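Local coordinates for protein NADPH-quinone reductase (Pediococcus pentosaceus ATCC 25745, PDB 3HA2) that probably transfers electrons from NAD(P)H to quinones through a bound FMN, this chain being the flavodoxin-like part of a longer protein, at residues Q44-L49 with D75-T80; V99-N104 with A141-L146. One frame throughout, in Å; residues are numbered along the deposited sequence.

In the fold
Both contacts belong to one flavodoxin-like domain, a five-stranded parallel sheet with helices, and they lie on opposite sides of the centre of the chain, about 28 Å apart between centres and about 16 Å between nearest atoms. Interaction 1 comes first along the chain and closes before interaction 2 opens: it joins helix 42-50 to the end of helix 68-77. Interaction 2 pairs strand 94-101 with strand 135-143, the outermost on its side of the sheet within this chain, and continues the bonding into the loops that follow. One contact therefore ties helices together beside the dimer partner, while the other joins neighbouring strands at their C-terminal ends.

Interaction 1 of 2, residues Q44-L49 with D75-T80; sequences QEQSLL and DTVMTT. With SO4 (sulfate ion), chain D.
Val77 is where three residues of helix 42-50, Glu45, Gln46 and Leu49, converge. Its CG1, anti to the backbone N, meets Leu49 CD1 tip to tip at 3.8 Å, while CG2 lies 3.7 Å from Glu45 CB, the two side chains crossing at about a right angle. A branched valine suits this place because each methyl serves a different neighbour. Gln46 runs past Val77 in the opposite direction, its CG beside Val77 CG1, and is extended beyond CG, so that its amide reaches the backbone: NE2 donates to Val77 O over 3.0 Å, with an N-H...O angle of 170°. The bond lies on a lone pair in the carbonyl plane and almost in the amide plane, which fixes the rotation of the amide. Gln46 NE2 also donates to a water 3.0 Å away, and this water is 2.7 Å from Thr79 OG1. Farther along, the bent chain of selenomethionine Met78 brings CE to 3.7 Å from Leu49 CD1, adding a flexible apolar tip to the leucine.

Second-shell partners hold these groups. Glu45 bends at chi2 and turns its carboxylate away, to His34 and Trp73, so only its aliphatic part faces Val77. A sulfate, probably from the crystallisation liquor, accepts from Thr80 N and Lys81 N. Met78 O receives a hydrogen bond from Trp63 of the second subunit. Helix 68-77 ends at Met78, the centre of an inverse gamma turn, and Thr79, whose OG1 caps Phe82 N, is the N-cap of helix 80-83; both pack against helix 42-50 in the flavodoxin-like fold.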
ATOM      1  N   GLN A  44     -22.880  -3.131   0.222  1.00 23.01           N
ATOM      2  CA  GLN A  44     -22.961  -3.496  -1.197  1.00 23.43           C
ATOM      3  C   GLN A  44     -21.680  -4.156  -1.695  1.00 22.65           C
ATOM      4  O   GLN A  44     -21.751  -5.143  -2.428  1.00 22.20           O
ATOM      5  CB  GLN A  44     -23.367  -2.315  -2.095  1.00 24.11           C
ATOM      6  CG  GLN A  44     -23.053  -2.484  -3.619  1.00 28.09           C
ATOM      7  CD  GLN A  44     -23.877  -3.553  -4.385  1.00 34.04           C
ATOM      8  OE1 GLN A  44     -24.079  -4.693  -3.922  1.00 34.74           O
ATOM      9  NE2 GLN A  44     -24.312  -3.188  -5.599  1.00 35.23           N
ATOM     10  N   GLU A  45     -20.523  -3.619  -1.297  1.00 21.40           N
ATOM     11  CA  GLU A  45     -19.240  -4.210  -1.660  1.00 21.01           C
ATOM     12  C   GLU A  45     -19.087  -5.616  -1.064  1.00 20.87           C
ATOM     13  O   GLU A  45     -18.643  -6.554  -1.752  1.00 20.57           O
ATOM     14  CB  GLU A  45     -18.072  -3.307  -1.226  1.00 20.84           C
ATOM     15  CG  GLU A  45     -18.075  -1.901  -1.865  1.00 20.66           C
ATOM     16  CD  GLU A  45     -17.883  -1.922  -3.385  1.00 22.61           C
ATOM     17  OE1 GLU A  45     -17.052  -2.721  -3.874  1.00 21.92           O
ATOM     18  OE2 GLU A  45     -18.558  -1.125  -4.089  1.00 23.28           O
ATOM     19  N   GLN A  46     -19.463  -5.770   0.208  1.00 20.60           N
ATOM     20  CA  GLN A  46     -19.413  -7.094   0.841  1.00 20.54           C
ATOM     21  C   GLN A  46     -20.346  -8.069   0.142  1.00 20.92           C
ATOM     22  O   GLN A  46     -19.993  -9.233  -0.062  1.00 20.42           O
ATOM     23  CB  GLN A  46     -19.738  -7.001   2.335  1.00 21.13           C
ATOM     24  CG  GLN A  46     -18.546  -6.487   3.130  1.00 20.26           C
ATOM     25  CD  GLN A  46     -18.846  -6.327   4.607  1.00 22.63           C
ATOM     26  OE1 GLN A  46     -19.960  -6.565   5.045  1.00 20.64           O
ATOM     27  NE2 GLN A  46     -17.851  -5.884   5.373  1.00 22.45           N
ATOM     28  N   SER A  47     -21.526  -7.581  -0.240  1.00 21.35           N
ATOM     29  CA  SER A  47     -22.480  -8.399  -0.975  1.00 22.37           C
ATOM     30  C   SER A  47     -21.883  -8.921  -2.277  1.00 22.03           C
ATOM     31  O   SER A  47     -22.036 -10.098  -2.596  1.00 21.74           O
ATOM     32  CB  SER A  47     -23.753  -7.628  -1.281  1.00 23.04           C
ATOM     33  OG  SER A  47     -24.681  -8.505  -1.894  1.00 26.21           O
ATOM     34  N   LEU A  48     -21.218  -8.044  -3.026  1.00 21.39           N
ATOM     35  CA  LEU A  48     -20.599  -8.458  -4.292  1.00 21.36           C
ATOM     36  C   LEU A  48     -19.507  -9.496  -4.070  1.00 21.85           C
ATOM     37  O   LEU A  48     -19.405 -10.473  -4.817  1.00 22.13           O
ATOM     38  CB  LEU A  48     -20.044  -7.243  -5.042  1.00 21.91           C
ATOM     39  CG  LEU A  48     -21.087  -6.288  -5.631  1.00 22.36           C
ATOM     40  CD1 LEU A  48     -20.370  -5.075  -6.226  1.00 22.04           C
ATOM     41  CD2 LEU A  48     -21.925  -6.986  -6.709  1.00 23.01           C
ATOM     42  N   LEU A  49     -18.686  -9.299  -3.043  1.00 21.62           N
ATOM     43  CA  LEU A  49     -17.664 -10.297  -2.713  1.00 21.66           C
ATOM     44  C   LEU A  49     -18.263 -11.671  -2.431  1.00 22.00           C
ATOM     45  O   LEU A  49     -17.776 -12.689  -2.945  1.00 22.12           O
ATOM     46  CB  LEU A  49     -16.819  -9.844  -1.530  1.00 20.77           C
ATOM     47  CG  LEU A  49     -15.928  -8.641  -1.838  1.00 21.15           C
ATOM     48  CD1 LEU A  49     -15.487  -8.024  -0.521  1.00 19.93           C
ATOM     49  CD2 LEU A  49     -14.721  -9.051  -2.635  1.00 20.38           C
ATOM     50  N   ASP A  75      -9.304  -1.239   3.671  1.00 25.40           N
ATOM     51  CA  ASP A  75      -9.354  -0.850   5.093  1.00 25.51           C
ATOM     52  C   ASP A  75     -10.777  -0.897   5.665  1.00 25.42           C
ATOM     53  O   ASP A  75     -10.966  -1.149   6.861  1.00 25.22           O
ATOM     54  CB  ASP A  75      -8.788   0.575   5.282  1.00 25.83           C
ATOM     55  CG  ASP A  75      -7.266   0.680   5.050  1.00 28.66           C
ATOM     56  OD1 ASP A  75      -6.591  -0.354   4.910  1.00 32.36           O
ATOM     57  OD2 ASP A  75      -6.758   1.828   5.017  1.00 33.22           O
ATOM     58  N   THR A  76     -11.772  -0.632   4.824  1.00 24.41           N
ATOM     59  CA  THR A  76     -13.140  -0.399   5.288  1.00 24.60           C
ATOM     60  C   THR A  76     -14.083  -1.574   4.984  1.00 24.03           C
ATOM     61  O   THR A  76     -14.928  -1.930   5.802  1.00 23.69           O
ATOM     62  CB  THR A  76     -13.693   0.923   4.684  1.00 25.57           C
ATOM     63  OG1 THR A  76     -12.758   1.994   4.925  1.00 27.65           O
ATOM     64  CG2 THR A  76     -14.985   1.304   5.331  1.00 26.19           C
ATOM     65  N   VAL A  77     -13.922  -2.180   3.807  1.00 22.89           N
ATOM     66  CA  VAL A  77     -14.772  -3.303   3.402  1.00 22.65           C
ATOM     67  C   VAL A  77     -14.277  -4.582   4.069  1.00 22.63           C
ATOM     68  O   VAL A  77     -15.074  -5.429   4.482  1.00 22.35           O
ATOM     69  CB  VAL A  77     -14.804  -3.468   1.838  1.00 22.23           C
ATOM     70  CG1 VAL A  77     -15.476  -4.796   1.413  1.00 21.94           C
ATOM     71  CG2 VAL A  77     -15.512  -2.304   1.188  1.00 22.26           C
HETATM   72  N   MSE A  78     -12.952  -4.733   4.145  1.00 22.92           N
HETATM   73  CA  MSE A  78     -12.356  -5.954   4.688  1.00 24.08           C
HETATM   74  C   MSE A  78     -12.173  -5.786   6.193  1.00 24.75           C
HETATM   75  O   MSE A  78     -11.066  -5.563   6.688  1.00 25.07           O
HETATM   76  CB  MSE A  78     -11.027  -6.292   4.005  1.00 24.54           C
HETATM   77  CG  MSE A  78     -11.120  -6.457   2.509  1.00 25.75           C
HETATM   78 SE   MSE A  78     -12.450  -7.787   1.988  1.00 34.24          SE
HETATM   79  CE  MSE A  78     -11.873  -7.944   0.105  1.00 24.82           C
ATOM     80  N   THR A  79     -13.275  -5.888   6.923  1.00 24.63           N
ATOM     81  CA  THR A  79     -13.207  -5.780   8.372  1.00 24.79           C
ATOM     82  C   THR A  79     -12.731  -7.097   8.989  1.00 25.48           C
ATOM     83  O   THR A  79     -12.760  -8.137   8.350  1.00 24.86           O
ATOM     84  CB  THR A  79     -14.572  -5.402   8.976  1.00 24.28           C
ATOM     85  OG1 THR A  79     -15.539  -6.399   8.624  1.00 23.28           O
ATOM     86  CG2 THR A  79     -15.025  -4.033   8.470  1.00 23.70           C
ATOM     87  N   THR A  80     -12.280  -7.033  10.236  1.00 26.62           N
ATOM     88  CA  THR A  80     -11.972  -8.232  11.003  1.00 28.15           C
ATOM     89  C   THR A  80     -13.167  -9.175  11.023  1.00 27.48           C
ATOM     90  O   THR A  80     -13.009 -10.378  10.780  1.00 27.87           O
ATOM     91  CB  THR A  80     -11.579  -7.847  12.439  1.00 29.02           C
ATOM     92  OG1 THR A  80     -10.436  -6.993  12.371  1.00 32.35           O
ATOM     93  CG2 THR A  80     -11.244  -9.059  13.265  1.00 30.85           C
TER
HETATM   94  S   SO4 D 179     -13.732  -4.560  12.585  1.00 56.95           S
HETATM   95  O1  SO4 D 179     -13.208  -4.333  13.938  1.00 56.07           O
HETATM   96  O2  SO4 D 179     -14.554  -3.406  12.200  1.00 55.66           O
HETATM   97  O3  SO4 D 179     -12.608  -4.639  11.641  1.00 55.55           O
HETATM   98  O4  SO4 D 179     -14.537  -5.796  12.564  1.00 52.01           O
HETATM   99  O   HOH W   1     -18.125  -5.705   8.336  1.00 26.88           O

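Interaction 2 of 2, residues V99-N104 with A141-L146; sequences VSTGDN and AVHQFL
Thr101 and His143 stand side by side on one face of the sheet and point the same way. Val99 and Ala141 share this face, with Val99 CG1 and Ala141 CB meeting at 4.3 Å. Ser100 and Val142 occupy the other, where Ser100 touches Pro60 and the apolar Val142 packs on Phe21 and Leu156.

The backbones beneath run parallel. Val142 N donates to Val99 O and Thr101 N to Val142 O, both at 2.8 Å, so Val142 uses its N-H and its C=O toward the same strand. Gln144 N then donates to Thr101 O, nearly along the C=O axis, and extends the pairing past the last bridge. This is parallel strand pairing at the C-terminal ends of strands in a flavodoxin-like sheet, the end that probably carries the FMN site here, as in relatives.

Gln144 takes the left-handed helical conformation (phi 60°) just after the strand. Its side chain, extended beyond CG, doubles the link: NE2 gives a hydrogen bond of 3.0 Å to Gly102 O, approaching from above the carbonyl plane although the acceptor lies near the plane of the amide. The side chains of Gln144 and Asn104 cross obliquely, with their amide planes 77° apart. A water spans them, donating to Gln144 OE1 at 2.6 Å and accepting from Asn104 ND2, while Asn104 OD1 receives Asn106 N. A long amide thus suits position 144, since one end grips a backbone carbonyl and the other a water, carrying polar cohesion from the strands into loops where regular pairing has ceased.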
ATOM      1  N   VAL A  99      -2.268  -5.462 -12.475  1.00 23.15           N
ATOM      2  CA  VAL A  99      -1.578  -4.225 -12.104  1.00 22.79           C
ATOM      3  C   VAL A  99      -0.875  -3.616 -13.306  1.00 23.58           C
ATOM      4  O   VAL A  99      -0.102  -4.285 -13.979  1.00 22.86           O
ATOM      5  CB  VAL A  99      -0.594  -4.432 -10.890  1.00 22.10           C
ATOM      6  CG1 VAL A  99       0.435  -5.567 -11.161  1.00 22.41           C
ATOM      7  CG2 VAL A  99       0.096  -3.126 -10.536  1.00 22.07           C
ATOM      8  N   SER A 100      -1.186  -2.361 -13.604  1.00 24.18           N
ATOM      9  CA  SER A 100      -0.620  -1.742 -14.792  1.00 26.13           C
ATOM     10  C   SER A 100       0.455  -0.735 -14.388  1.00 26.52           C
ATOM     11  O   SER A 100       0.370  -0.111 -13.311  1.00 26.06           O
ATOM     12  CB  SER A 100      -1.723  -1.124 -15.662  1.00 26.18           C
ATOM     13  OG  SER A 100      -2.392  -0.114 -14.951  1.00 31.53           O
ATOM     14  N   THR A 101       1.497  -0.636 -15.211  1.00 26.47           N
ATOM     15  CA  THR A 101       2.593   0.291 -14.941  1.00 27.76           C
ATOM     16  C   THR A 101       2.933   1.037 -16.238  1.00 27.60           C
ATOM     17  O   THR A 101       2.705   0.523 -17.307  1.00 26.51           O
ATOM     18  CB  THR A 101       3.884  -0.426 -14.423  1.00 27.91           C
ATOM     19  OG1 THR A 101       4.656  -0.905 -15.529  1.00 29.66           O
ATOM     20  CG2 THR A 101       3.573  -1.588 -13.501  1.00 29.22           C
ATOM     21  N   GLY A 102       3.451   2.254 -16.114  1.00 28.98           N
ATOM     22  CA  GLY A 102       3.990   3.000 -17.244  1.00 30.20           C
ATOM     23  C   GLY A 102       5.475   2.712 -17.457  1.00 31.55           C
ATOM     24  O   GLY A 102       6.104   3.299 -18.341  1.00 31.56           O
ATOM     25  N   ASP A 103       6.040   1.827 -16.636  1.00 32.01           N
ATOM     26  CA  ASP A 103       7.449   1.437 -16.752  1.00 32.86           C
ATOM     27  C   ASP A 103       7.597   0.116 -17.480  1.00 32.34           C
ATOM     28  O   ASP A 103       6.715  -0.744 -17.406  1.00 32.33           O
ATOM     29  CB  ASP A 103       8.076   1.294 -15.356  1.00 34.26           C
ATOM     30  CG  ASP A 103       7.972   2.561 -14.540  1.00 37.95           C
ATOM     31  OD1 ASP A 103       8.464   3.611 -15.004  1.00 42.92           O
ATOM     32  OD2 ASP A 103       7.394   2.510 -13.433  1.00 44.98           O
ATOM     33  N   ASN A 104       8.724  -0.049 -18.172  1.00 31.11           N
ATOM     34  CA  ASN A 104       9.051  -1.315 -18.799  1.00 30.29           C
ATOM     35  C   ASN A 104       9.105  -2.416 -17.741  1.00 29.36           C
ATOM     36  O   ASN A 104       9.603  -2.198 -16.636  1.00 29.81           O
ATOM     37  CB  ASN A 104      10.384  -1.227 -19.543  1.00 29.68           C
ATOM     38  CG  ASN A 104      10.606  -2.399 -20.466  1.00 31.31           C
ATOM     39  OD1 ASN A 104      10.853  -3.513 -20.018  1.00 30.54           O
ATOM     40  ND2 ASN A 104      10.519  -2.157 -21.779  1.00 32.10           N
ATOM     41  N   ALA A 141       0.691  -8.712 -14.645  1.00 23.92           N
ATOM     42  CA  ALA A 141       1.323  -7.381 -14.737  1.00 24.21           C
ATOM     43  C   ALA A 141       1.202  -6.859 -16.166  1.00 24.50           C
ATOM     44  O   ALA A 141       1.463  -7.594 -17.134  1.00 25.15           O
ATOM     45  CB  ALA A 141       2.792  -7.428 -14.276  1.00 24.47           C
ATOM     46  N   VAL A 142       0.781  -5.602 -16.288  1.00 24.27           N
ATOM     47  CA  VAL A 142       0.502  -4.985 -17.581  1.00 24.90           C
ATOM     48  C   VAL A 142       1.416  -3.766 -17.698  1.00 25.46           C
ATOM     49  O   VAL A 142       1.155  -2.732 -17.097  1.00 26.09           O
ATOM     50  CB  VAL A 142      -0.989  -4.576 -17.680  1.00 24.69           C
ATOM     51  CG1 VAL A 142      -1.294  -3.878 -19.003  1.00 25.92           C
ATOM     52  CG2 VAL A 142      -1.900  -5.803 -17.498  1.00 25.40           C
ATOM     53  N   HIS A 143       2.467  -3.892 -18.506  1.00 24.69           N
ATOM     54  CA  HIS A 143       3.493  -2.860 -18.595  1.00 24.33           C
ATOM     55  C   HIS A 143       3.396  -2.066 -19.904  1.00 24.35           C
ATOM     56  O   HIS A 143       3.549  -2.629 -20.985  1.00 23.36           O
ATOM     57  CB  HIS A 143       4.873  -3.491 -18.482  1.00 24.71           C
ATOM     58  CG  HIS A 143       5.150  -4.126 -17.159  1.00 26.59           C
ATOM     59  ND1 HIS A 143       5.234  -5.492 -16.995  1.00 28.96           N
ATOM     60  CD2 HIS A 143       5.394  -3.586 -15.945  1.00 25.53           C
ATOM     61  CE1 HIS A 143       5.509  -5.767 -15.735  1.00 24.93           C
ATOM     62  NE2 HIS A 143       5.620  -4.630 -15.077  1.00 29.64           N
ATOM     63  N   GLN A 144       3.107  -0.769 -19.780  1.00 24.58           N
ATOM     64  CA  GLN A 144       3.077   0.179 -20.927  1.00 25.30           C
ATOM     65  C   GLN A 144       2.054  -0.227 -21.981  1.00 24.99           C
ATOM     66  O   GLN A 144       2.326  -0.194 -23.188  1.00 25.43           O
ATOM     67  CB  GLN A 144       4.472   0.362 -21.533  1.00 25.45           C
ATOM     68  CG  GLN A 144       5.493   0.927 -20.529  1.00 26.02           C
ATOM     69  CD  GLN A 144       6.893   1.120 -21.113  1.00 26.60           C
ATOM     70  OE1 GLN A 144       7.341   0.376 -21.982  1.00 27.40           O
ATOM     71  NE2 GLN A 144       7.587   2.140 -20.624  1.00 29.17           N
ATOM     72  N   PHE A 145       0.857  -0.586 -21.516  1.00 25.17           N
ATOM     73  CA  PHE A 145      -0.151  -1.138 -22.409  1.00 24.24           C
ATOM     74  C   PHE A 145      -0.380  -0.287 -23.649  1.00 24.44           C
ATOM     75  O   PHE A 145      -0.470  -0.817 -24.755  1.00 24.51           O
ATOM     76  CB  PHE A 145      -1.488  -1.346 -21.708  1.00 24.99           C
ATOM     77  CG  PHE A 145      -2.545  -1.893 -22.615  1.00 23.58           C
ATOM     78  CD1 PHE A 145      -2.636  -3.264 -22.852  1.00 24.88           C
ATOM     79  CD2 PHE A 145      -3.422  -1.042 -23.267  1.00 25.77           C
ATOM     80  CE1 PHE A 145      -3.614  -3.773 -23.712  1.00 24.01           C
ATOM     81  CE2 PHE A 145      -4.385  -1.542 -24.146  1.00 25.74           C
ATOM     82  CZ  PHE A 145      -4.476  -2.914 -24.367  1.00 24.65           C
ATOM     83  N   LEU A 146      -0.491   1.023 -23.461  1.00 24.21           N
ATOM     84  CA  LEU A 146      -0.833   1.912 -24.585  1.00 24.91           C
ATOM     85  C   LEU A 146       0.281   2.043 -25.614  1.00 24.49           C
ATOM     86  O   LEU A 146       0.021   2.468 -26.734  1.00 24.58           O
ATOM     87  CB  LEU A 146      -1.234   3.314 -24.095  1.00 25.24           C
ATOM     88  CG  LEU A 146      -2.589   3.448 -23.399  1.00 27.22           C
ATOM     89  CD1 LEU A 146      -2.730   4.876 -22.893  1.00 30.61           C
ATOM     90  CD2 LEU A 146      -3.746   3.075 -24.328  1.00 27.19           C
TER
HETATM   91  O   HOH W   2       0.048  -0.272 -18.803  1.00 32.69           O
HETATM   92  O   HOH W   3       9.672   0.308 -23.044  1.00 34.29           O